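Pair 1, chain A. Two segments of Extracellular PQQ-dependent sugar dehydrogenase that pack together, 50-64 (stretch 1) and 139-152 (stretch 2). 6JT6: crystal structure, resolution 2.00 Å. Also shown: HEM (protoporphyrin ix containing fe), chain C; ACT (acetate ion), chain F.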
# COMPACT_ATOMS: atom_id res chain seq x y z
N GLY A 50 -10.08 -2.72 -2.50
CA GLY A 50 -11.05 -3.52 -1.81
C GLY A 50 -12.45 -3.10 -2.16
O GLY A 50 -12.63 -2.24 -3.02
N PRO A 51 -13.45 -3.73 -1.49
CA PRO A 51 -14.86 -3.38 -1.63
C PRO A 51 -15.03 -1.88 -1.42
O PRO A 51 -14.39 -1.33 -0.53
CB PRO A 51 -15.54 -4.16 -0.48
CG PRO A 51 -14.62 -5.32 -0.26
CD PRO A 51 -13.24 -4.69 -0.39
N ALA A 52 -15.88 -1.23 -2.21
CA ALA A 52 -16.08 0.22 -2.08
C ALA A 52 -16.65 0.63 -0.73
O ALA A 52 -16.54 1.79 -0.32
CB ALA A 52 -16.99 0.71 -3.19
N SER A 53 -17.28 -0.30 -0.04
CA SER A 53 -17.88 -0.00 1.25
C SER A 53 -16.90 -0.11 2.42
O SER A 53 -17.28 0.24 3.55
CB SER A 53 -19.09 -0.91 1.47
OG SER A 53 -18.70 -2.30 1.52
N ALA A 54 -15.69 -0.62 2.17
CA ALA A 54 -14.67 -0.78 3.22
C ALA A 54 -14.31 0.56 3.83
O ALA A 54 -14.35 1.58 3.15
CB ALA A 54 -13.41 -1.47 2.67
N GLY A 55 -13.86 0.56 5.08
CA GLY A 55 -13.50 1.83 5.73
C GLY A 55 -12.10 2.33 5.39
O GLY A 55 -11.93 3.48 4.93
N TRP A 56 -11.11 1.47 5.59
CA TRP A 56 -9.74 1.78 5.18
C TRP A 56 -8.93 0.49 4.96
O TRP A 56 -9.34 -0.60 5.38
CB TRP A 56 -9.04 2.71 6.19
CG TRP A 56 -8.95 2.23 7.63
CD1 TRP A 56 -9.74 2.60 8.68
CD2 TRP A 56 -7.96 1.32 8.16
NE1 TRP A 56 -9.31 1.96 9.84
CE2 TRP A 56 -8.21 1.18 9.55
CE3 TRP A 56 -6.89 0.58 7.58
CZ2 TRP A 56 -7.41 0.38 10.39
CZ3 TRP A 56 -6.09 -0.22 8.42
CH2 TRP A 56 -6.36 -0.31 9.81
N ILE A 57 -7.80 0.63 4.27
CA ILE A 57 -6.95 -0.49 3.89
C ILE A 57 -5.52 -0.03 4.12
O ILE A 57 -5.14 1.07 3.70
CB ILE A 57 -7.13 -0.85 2.40
CG1 ILE A 57 -8.62 -0.97 2.02
CG2 ILE A 57 -6.29 -2.11 2.02
CD1 ILE A 57 -8.88 -1.04 0.51
N GLY A 58 -4.72 -0.87 4.78
CA GLY A 58 -3.38 -0.51 5.18
C GLY A 58 -2.39 -1.65 5.24
O GLY A 58 -2.73 -2.82 5.03
N ASN A 59 -1.12 -1.30 5.45
CA ASN A 59 -0.08 -2.31 5.54
C ASN A 59 0.88 -2.01 6.68
O ASN A 59 0.75 -0.99 7.35
CB ASN A 59 0.68 -2.49 4.20
CG ASN A 59 1.34 -1.21 3.71
OD1 ASN A 59 1.61 -0.30 4.47
ND2 ASN A 59 1.61 -1.15 2.41
N SER A 60 1.81 -2.93 6.89
CA SER A 60 3.02 -2.67 7.65
C SER A 60 4.15 -3.12 6.74
O SER A 60 4.11 -4.24 6.20
CB SER A 60 3.04 -3.46 8.94
OG SER A 60 4.35 -3.37 9.49
N LEU A 61 5.15 -2.26 6.57
CA LEU A 61 6.27 -2.54 5.68
C LEU A 61 7.30 -3.53 6.27
O LEU A 61 8.21 -3.96 5.58
CB LEU A 61 6.91 -1.22 5.16
CG LEU A 61 6.01 -0.19 4.43
CD1 LEU A 61 6.84 0.97 3.86
CD2 LEU A 61 5.17 -0.87 3.34
N GLY A 62 7.14 -3.89 7.54
CA GLY A 62 8.04 -4.85 8.19
C GLY A 62 7.31 -6.01 8.82
O GLY A 62 7.95 -6.80 9.50
N GLY A 63 5.99 -6.13 8.58
CA GLY A 63 5.20 -7.24 9.09
C GLY A 63 4.44 -6.88 10.36
O GLY A 63 3.21 -6.67 10.35
N SER A 64 5.18 -6.81 11.47
CA SER A 64 4.61 -6.43 12.74
C SER A 64 4.02 -5.02 12.65
O SER A 64 4.60 -4.11 11.99
CB SER A 64 5.71 -6.50 13.83
OG SER A 64 5.25 -5.84 14.99
N ALA A 139 10.84 -10.79 2.47
CA ALA A 139 10.24 -9.76 3.26
C ALA A 139 8.96 -10.31 3.93
O ALA A 139 8.33 -11.23 3.41
CB ALA A 139 9.93 -8.58 2.38
N VAL A 140 8.63 -9.79 5.12
CA VAL A 140 7.33 -10.05 5.75
C VAL A 140 6.58 -8.73 5.80
O VAL A 140 7.07 -7.78 6.40
CB VAL A 140 7.43 -10.65 7.17
CG1 VAL A 140 6.02 -10.99 7.73
CG2 VAL A 140 8.26 -11.94 7.17
N PHE A 141 5.42 -8.68 5.15
CA PHE A 141 4.56 -7.49 5.18
C PHE A 141 3.34 -7.78 6.02
O PHE A 141 2.84 -8.92 6.07
CB PHE A 141 4.10 -7.07 3.75
CG PHE A 141 5.10 -6.22 2.98
CD1 PHE A 141 6.39 -5.96 3.47
CD2 PHE A 141 4.76 -5.71 1.72
CE1 PHE A 141 7.31 -5.19 2.73
CE2 PHE A 141 5.66 -4.94 0.98
CZ PHE A 141 6.95 -4.68 1.49
N GLY A 142 2.83 -6.72 6.63
CA GLY A 142 1.55 -6.79 7.31
C GLY A 142 0.46 -6.25 6.41
O GLY A 142 0.73 -5.50 5.43
N TRP A 143 -0.77 -6.69 6.67
CA TRP A 143 -1.95 -6.12 6.00
C TRP A 143 -2.97 -5.81 7.09
O TRP A 143 -3.02 -6.51 8.11
CB TRP A 143 -2.53 -7.09 4.92
CG TRP A 143 -2.92 -8.44 5.40
CD1 TRP A 143 -2.13 -9.59 5.45
CD2 TRP A 143 -4.19 -8.81 5.95
NE1 TRP A 143 -2.85 -10.63 5.96
CE2 TRP A 143 -4.12 -10.20 6.28
CE3 TRP A 143 -5.41 -8.12 6.16
CZ2 TRP A 143 -5.22 -10.91 6.82
CZ3 TRP A 143 -6.50 -8.83 6.71
CH2 TRP A 143 -6.38 -10.21 7.06
N ALA A 144 -3.78 -4.77 6.89
CA ALA A 144 -4.79 -4.39 7.88
C ALA A 144 -5.98 -3.78 7.14
O ALA A 144 -5.81 -3.15 6.07
CB ALA A 144 -4.22 -3.42 8.94
N PHE A 145 -7.17 -3.94 7.71
CA PHE A 145 -8.38 -3.64 6.98
C PHE A 145 -9.48 -3.32 7.95
O PHE A 145 -9.68 -4.06 8.92
CB PHE A 145 -8.71 -4.88 6.15
CG PHE A 145 -9.91 -4.75 5.25
CD1 PHE A 145 -9.82 -4.15 4.00
CD2 PHE A 145 -11.13 -5.35 5.64
CE1 PHE A 145 -10.94 -4.10 3.15
CE2 PHE A 145 -12.24 -5.31 4.79
CZ PHE A 145 -12.14 -4.67 3.55
N HIS A 146 -10.18 -2.21 7.71
CA HIS A 146 -11.45 -1.98 8.41
C HIS A 146 -12.58 -2.18 7.42
O HIS A 146 -12.71 -1.44 6.43
CB HIS A 146 -11.54 -0.58 8.98
CG HIS A 146 -12.47 -0.50 10.13
ND1 HIS A 146 -13.82 -0.74 10.01
CD2 HIS A 146 -12.24 -0.28 11.44
CE1 HIS A 146 -14.39 -0.61 11.20
NE2 HIS A 146 -13.44 -0.35 12.09
N SER A 147 -13.40 -3.19 7.67
CA SER A 147 -14.44 -3.60 6.72
C SER A 147 -15.57 -2.61 6.51
O SER A 147 -16.33 -2.74 5.54
CB SER A 147 -15.00 -4.98 7.14
OG SER A 147 -15.78 -4.85 8.33
N THR A 148 -15.74 -1.64 7.40
CA THR A 148 -16.95 -0.76 7.31
C THR A 148 -16.72 0.72 7.50
O THR A 148 -17.42 1.52 6.90
CB THR A 148 -18.07 -1.14 8.33
OG1 THR A 148 -17.61 -0.86 9.67
CG2 THR A 148 -18.49 -2.65 8.17
N THR A 149 -15.78 1.09 8.38
CA THR A 149 -15.83 2.43 8.93
C THR A 149 -14.60 3.25 8.53
O THR A 149 -13.46 2.85 8.83
CB THR A 149 -16.03 2.40 10.46
OG1 THR A 149 -17.25 1.69 10.79
CG2 THR A 149 -16.07 3.84 11.06
N LYS A 150 -14.86 4.37 7.84
CA LYS A 150 -13.82 5.34 7.42
C LYS A 150 -13.07 5.95 8.60
O LYS A 150 -13.56 5.91 9.74
CB LYS A 150 -14.42 6.51 6.65
CG LYS A 150 -15.26 6.17 5.42
CD LYS A 150 -14.46 5.67 4.24
CE LYS A 150 -15.44 5.14 3.20
NZ LYS A 150 -14.87 5.17 1.81
N PRO A 151 -11.87 6.54 8.32
CA PRO A 151 -11.26 7.35 9.36
C PRO A 151 -12.25 8.45 9.81
O PRO A 151 -13.14 8.84 9.05
CB PRO A 151 -10.01 7.92 8.67
CG PRO A 151 -9.63 6.84 7.70
CD PRO A 151 -10.97 6.43 7.13
N LEU A 152 -12.11 8.88 11.05
CA LEU A 152 -13.15 9.70 11.73
C LEU A 152 -13.42 10.99 11.01
O LEU A 152 -14.56 11.43 10.96
CB LEU A 152 -12.70 10.03 13.17
CG LEU A 152 -12.71 8.98 14.30
CD1 LEU A 152 -14.10 8.83 14.87
CD2 LEU A 152 -12.11 7.61 13.96
CHA HEM C . -2.23 -6.22 14.72
CHB HEM C . -4.21 -2.78 17.54
CHC HEM C . -4.26 0.30 13.81
CHD HEM C . -1.49 -2.87 11.28
C1A HEM C . -2.81 -5.57 15.79
C2A HEM C . -3.14 -6.19 17.03
C3A HEM C . -3.71 -5.21 17.81
C4A HEM C . -3.73 -3.99 17.07
CMA HEM C . -4.23 -5.37 19.23
CAA HEM C . -2.90 -7.64 17.41
CBA HEM C . -3.73 -8.64 16.58
CGA HEM C . -5.21 -8.36 16.54
O1A HEM C . -5.79 -8.00 15.48
O2A HEM C . -5.89 -8.49 17.58
C1B HEM C . -4.42 -1.65 16.76
C2B HEM C . -5.10 -0.48 17.25
C3B HEM C . -5.16 0.39 16.18
C4B HEM C . -4.48 -0.29 15.05
CMB HEM C . -5.67 -0.29 18.67
CAB HEM C . -5.73 1.76 16.06
CBB HEM C . -6.84 2.15 16.68
C1C HEM C . -3.43 -0.26 12.80
C2C HEM C . -3.11 0.36 11.57
C3C HEM C . -2.31 -0.52 10.84
C4C HEM C . -2.17 -1.73 11.63
CMC HEM C . -3.55 1.77 11.20
CAC HEM C . -1.71 -0.27 9.50
CBC HEM C . -2.35 0.45 8.56
C1D HEM C . -1.56 -4.06 12.02
C2D HEM C . -0.93 -5.31 11.55
C3D HEM C . -1.11 -6.23 12.50
C4D HEM C . -1.85 -5.53 13.57
CMD HEM C . -0.21 -5.56 10.25
CAD HEM C . -0.69 -7.70 12.46
CBD HEM C . 0.76 -7.97 12.82
CGD HEM C . 0.92 -7.80 14.31
O1D HEM C . 1.68 -6.93 14.81
O2D HEM C . 0.24 -8.53 15.05
NA HEM C . -3.21 -4.23 15.83
NB HEM C . -4.08 -1.49 15.48
NC HEM C . -2.89 -1.53 12.79
ND HEM C . -2.08 -4.22 13.27
FE HEM C . -3.03 -2.92 14.34
C ACT F . 10.32 -6.63 5.66
O ACT F . 10.45 -7.61 6.52
OXT ACT F . 10.75 -5.45 5.66
CH3 ACT F . 9.52 -6.79 4.45
O HOH W 1 -18.21 2.45 4.53
O HOH W 2 -12.56 3.98 2.29

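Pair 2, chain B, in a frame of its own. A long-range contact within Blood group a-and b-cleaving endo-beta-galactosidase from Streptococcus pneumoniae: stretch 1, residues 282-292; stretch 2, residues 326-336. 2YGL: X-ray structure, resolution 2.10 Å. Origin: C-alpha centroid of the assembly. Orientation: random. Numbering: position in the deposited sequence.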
# COMPACT_ATOMS: atom_id res chain seq x y z
N TYR B 282 -1.97 -31.81 24.42
CA TYR B 282 -0.65 -31.27 24.11
C TYR B 282 -0.58 -30.60 22.75
O TYR B 282 -1.27 -31.00 21.80
CB TYR B 282 0.41 -32.37 24.20
CG TYR B 282 0.59 -32.92 25.60
CD1 TYR B 282 1.50 -32.34 26.49
CD2 TYR B 282 -0.17 -34.00 26.05
CE1 TYR B 282 1.66 -32.83 27.78
CE2 TYR B 282 -0.02 -34.50 27.34
CZ TYR B 282 0.90 -33.91 28.20
OH TYR B 282 1.04 -34.41 29.47
N ALA B 283 0.26 -29.56 22.66
CA ALA B 283 0.52 -28.89 21.39
C ALA B 283 1.25 -29.83 20.44
O ALA B 283 2.13 -30.59 20.85
CB ALA B 283 1.34 -27.62 21.62
N ASP B 284 0.88 -29.79 19.16
CA ASP B 284 1.55 -30.59 18.15
C ASP B 284 2.86 -29.92 17.71
O ASP B 284 3.88 -30.59 17.55
CB ASP B 284 0.61 -30.84 16.96
CG ASP B 284 -0.58 -31.72 17.33
OD1 ASP B 284 -0.39 -32.71 18.07
OD2 ASP B 284 -1.70 -31.44 16.86
N ILE B 285 2.81 -28.60 17.54
CA ILE B 285 3.99 -27.78 17.28
C ILE B 285 4.12 -26.73 18.39
O ILE B 285 3.15 -26.02 18.69
CB ILE B 285 3.90 -27.07 15.89
CG1 ILE B 285 3.95 -28.09 14.75
CG2 ILE B 285 4.97 -25.98 15.73
CD1 ILE B 285 5.22 -28.92 14.67
N GLN B 286 5.29 -26.64 19.00
CA GLN B 286 5.49 -25.72 20.12
C GLN B 286 5.59 -24.26 19.66
O GLN B 286 4.91 -23.39 20.21
CB GLN B 286 6.70 -26.11 20.97
CG GLN B 286 6.56 -25.67 22.44
CD GLN B 286 5.37 -26.32 23.14
OE1 GLN B 286 5.29 -27.54 23.25
NE2 GLN B 286 4.44 -25.49 23.61
N LYS B 287 6.45 -24.00 18.67
CA LYS B 287 6.63 -22.65 18.12
C LYS B 287 7.41 -22.65 16.80
O LYS B 287 8.12 -23.61 16.49
CB LYS B 287 7.33 -21.73 19.13
CG LYS B 287 8.69 -22.23 19.60
CD LYS B 287 9.44 -21.20 20.44
CE LYS B 287 10.72 -21.80 20.98
NZ LYS B 287 11.54 -20.83 21.75
N PHE B 288 7.27 -21.56 16.05
CA PHE B 288 8.05 -21.33 14.84
C PHE B 288 8.75 -19.97 14.93
O PHE B 288 8.13 -18.98 15.33
CB PHE B 288 7.16 -21.37 13.59
CG PHE B 288 7.87 -21.01 12.31
CD1 PHE B 288 8.70 -21.94 11.68
CD2 PHE B 288 7.71 -19.75 11.74
CE1 PHE B 288 9.37 -21.61 10.49
CE2 PHE B 288 8.37 -19.41 10.56
CZ PHE B 288 9.20 -20.34 9.93
N GLU B 289 10.02 -19.93 14.55
CA GLU B 289 10.82 -18.71 14.61
C GLU B 289 11.45 -18.34 13.27
O GLU B 289 11.93 -19.21 12.54
CB GLU B 289 11.95 -18.86 15.63
CG GLU B 289 11.51 -18.86 17.09
CD GLU B 289 12.67 -19.16 18.02
OE1 GLU B 289 13.72 -19.66 17.56
OE2 GLU B 289 12.53 -18.89 19.23
N VAL B 290 11.45 -17.05 12.97
CA VAL B 290 12.27 -16.50 11.90
C VAL B 290 13.43 -15.76 12.57
O VAL B 290 13.21 -14.86 13.39
CB VAL B 290 11.49 -15.56 10.95
CG1 VAL B 290 12.38 -15.07 9.82
CG2 VAL B 290 10.27 -16.28 10.39
N VAL B 291 14.65 -16.15 12.22
CA VAL B 291 15.84 -15.66 12.90
C VAL B 291 16.79 -14.98 11.90
O VAL B 291 17.23 -15.61 10.94
CB VAL B 291 16.58 -16.80 13.66
CG1 VAL B 291 17.67 -16.25 14.55
CG2 VAL B 291 15.59 -17.63 14.48
N ALA B 292 17.06 -13.70 12.13
CA ALA B 292 17.99 -12.93 11.30
C ALA B 292 19.30 -12.69 12.04
O ALA B 292 19.32 -12.02 13.08
CB ALA B 292 17.36 -11.61 10.87
N GLN B 326 22.76 -11.07 6.89
CA GLN B 326 23.64 -12.04 6.26
C GLN B 326 23.01 -13.43 6.19
O GLN B 326 23.16 -14.14 5.19
CB GLN B 326 24.98 -12.13 7.01
CG GLN B 326 25.74 -10.80 7.12
CD GLN B 326 26.01 -10.16 5.77
OE1 GLN B 326 25.37 -9.18 5.39
NE2 GLN B 326 26.95 -10.73 5.03
N THR B 327 22.30 -13.79 7.26
CA THR B 327 21.78 -15.13 7.44
C THR B 327 20.33 -15.09 7.92
O THR B 327 19.99 -14.34 8.84
CB THR B 327 22.64 -15.92 8.45
OG1 THR B 327 23.99 -15.98 7.98
CG2 THR B 327 22.12 -17.34 8.65
N ILE B 328 19.48 -15.88 7.28
CA ILE B 328 18.11 -16.09 7.75
C ILE B 328 17.91 -17.57 8.08
O ILE B 328 18.20 -18.43 7.26
CB ILE B 328 17.04 -15.59 6.74
CG1 ILE B 328 17.10 -14.06 6.61
CG2 ILE B 328 15.63 -16.04 7.15
CD1 ILE B 328 16.31 -13.48 5.45
N GLU B 329 17.43 -17.84 9.29
CA GLU B 329 17.11 -19.19 9.73
C GLU B 329 15.62 -19.33 10.05
O GLU B 329 15.02 -18.45 10.68
CB GLU B 329 17.94 -19.59 10.95
CG GLU B 329 19.41 -19.86 10.65
CD GLU B 329 20.27 -19.89 11.90
OE1 GLU B 329 20.30 -18.88 12.63
OE2 GLU B 329 20.93 -20.92 12.14
N LEU B 330 15.04 -20.45 9.62
CA LEU B 330 13.64 -20.77 9.90
C LEU B 330 13.60 -21.96 10.84
O LEU B 330 13.96 -23.08 10.46
CB LEU B 330 12.90 -21.06 8.60
CG LEU B 330 13.05 -20.04 7.46
CD1 LEU B 330 12.35 -20.55 6.21
CD2 LEU B 330 12.52 -18.66 7.85
N LYS B 331 13.16 -21.73 12.07
CA LYS B 331 13.30 -22.72 13.15
C LYS B 331 11.95 -23.28 13.61
O LYS B 331 11.04 -22.52 13.95
CB LYS B 331 14.07 -22.13 14.33
CG LYS B 331 15.46 -21.61 13.97
CD LYS B 331 16.26 -21.28 15.22
CE LYS B 331 17.65 -20.80 14.85
NZ LYS B 331 18.46 -20.47 16.06
N SER B 332 11.86 -24.61 13.62
CA SER B 332 10.62 -25.31 13.95
C SER B 332 10.79 -26.17 15.19
O SER B 332 11.66 -27.04 15.24
CB SER B 332 10.16 -26.17 12.77
OG SER B 332 10.07 -25.41 11.58
N TYR B 333 9.95 -25.92 16.19
CA TYR B 333 10.05 -26.58 17.48
C TYR B 333 8.90 -27.56 17.70
O TYR B 333 7.72 -27.19 17.69
CB TYR B 333 10.08 -25.55 18.61
CG TYR B 333 11.29 -24.65 18.62
CD1 TYR B 333 11.39 -23.56 17.75
CD2 TYR B 333 12.35 -24.88 19.51
CE1 TYR B 333 12.50 -22.72 17.76
CE2 TYR B 333 13.47 -24.05 19.53
CZ TYR B 333 13.53 -22.97 18.65
OH TYR B 333 14.63 -22.15 18.66
N SER B 334 9.27 -28.82 17.90
CA SER B 334 8.32 -29.92 18.07
C SER B 334 7.58 -29.85 19.41
O SER B 334 8.13 -29.39 20.41
CB SER B 334 9.05 -31.25 17.94
OG SER B 334 8.16 -32.34 18.03
N GLY B 335 6.33 -30.30 19.41
CA GLY B 335 5.53 -30.43 20.63
C GLY B 335 5.97 -31.60 21.49
O GLY B 335 5.70 -31.64 22.69
N LYS B 336 6.62 -32.58 20.85
CA LYS B 336 7.33 -33.69 21.52
C LYS B 336 6.46 -34.82 22.10
O LYS B 336 6.99 -35.87 22.47
CB LYS B 336 8.32 -33.16 22.57
CG LYS B 336 9.49 -32.40 21.98
CD LYS B 336 10.25 -31.63 23.04
CE LYS B 336 11.33 -30.77 22.42
NZ LYS B 336 11.99 -29.91 23.44
O HOH W 3 4.11 -29.71 24.59
O HOH W 4 7.96 -28.73 23.10
O HOH W 5 16.60 -18.90 17.72
O HOH W 6 20.40 -16.30 11.85

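Both pairs are two-stranded antiparallel ladders with a similar amide-to-carbonyl bond just before the first matched rung. The strand directions differ by 155° in pair 1 and 165° in pair 2, and the backbones superpose with an RMSD of 0.8 Å over 14 central residues. The five matched bridges are A:Trp56–A:His146 with B:Lys287–B:Tyr333, A:Ile57–A:Phe145 with B:Phe288–B:Ser332, A:Gly58–A:Ala144 with B:Glu289–B:Lys331, A:Asn59–A:Trp143 with B:Val290–B:Leu330, and A:Ser60–A:Gly142 with B:Val291–B:Glu329. Paired backbone bonds mark the hydrogen-bonded rungs, which alternate with non-hydrogen-bonded ones: A:Gly58 N to A:Ala144 O is 2.8 Å and A:Ala144 N to A:Gly58 O 2.9 Å, while in pair 2 B:Glu289 N to B:Lys331 O and B:Lys331 N to B:Glu289 O are both 2.8 Å.

The extra bond is built around A:Gly55 and its match B:Gln286. A:Gly55 N donates to A:His146 O (2.7 Å), and B:Gln286 N donates to B:Tyr333 O (2.8 Å), so in both pairs the residue before the first matched rung turns its amide to that rung's carbonyl. In pair 2 this is a beta bulge. In pair 1 A:Trp56 N also reaches A:His146 O, in a weak bond of 3.4 Å. The backbone beyond decides what fits here. An ideal CB on A:Gly55 would lie 2.0 Å from A:Thr149 O, a clash, whereas B:Gln286 has room to point its CB toward the other stretch, 3.6 Å from B:Ser334 O. Two waters then join B:Gln286 OE1 to B:Gly335 O and B:Ser334 O. In pair 2 the glycine is instead on the other stretch, in the loop after the strand: an ideal CB on B:Gly335, the match of A:Thr148, would be 2.0 Å from B:Ala283 O.

At the first matched rung, each pair covers an aromatic ring, but with the roles exchanged. In pair 1 the ring belongs to A:Trp56, and A:His146 CB sits over its face, 3.6 Å from the centroid of the five-membered ring. In pair 2 the ring is on the opposite strand: B:Lys287 CE lies 3.5 Å from the centroid of the B:Tyr333 ring, almost on its normal, and B:Lys287 NZ adds a cation-pi contact at 4.4 Å from that centroid.

The same face then diverges. Pair 1 keeps it small, with A:Gly58 beside A:Ala144, and heme fills the space: A:Ala144 CB is 3.6 Å from HEM CHD, and a CB on A:Gly58 would clash with HEM CBC. Pair 2 puts B:Glu289 and B:Lys331 at these positions. B:Tyr333 OH donates to B:Glu289 OE1 (2.9 Å), and within stretch 1 B:Lys287 NZ makes a salt bridge with B:Glu289 OE2 (3.3 Å), its hydrogen bond weak. A water links B:Glu289 OE1 (3.0 Å to its O) with B:Lys331 NZ (2.9 Å to its O).

On the other face, a phenylalanine ring packs against the opposite stretch, from stretch 2 in pair 1 and from stretch 1 in pair 2. A:Phe145 CD1 meets A:Ile57 CG1 at 3.9 Å, and A:Phe145 CZ meets A:Ala54 CB, in the neighbouring loop, at 3.6 Å; B:Phe288 CZ instead reaches B:Leu330 CB at 4.0 Å, with B:Ser332 OG at its ring edge.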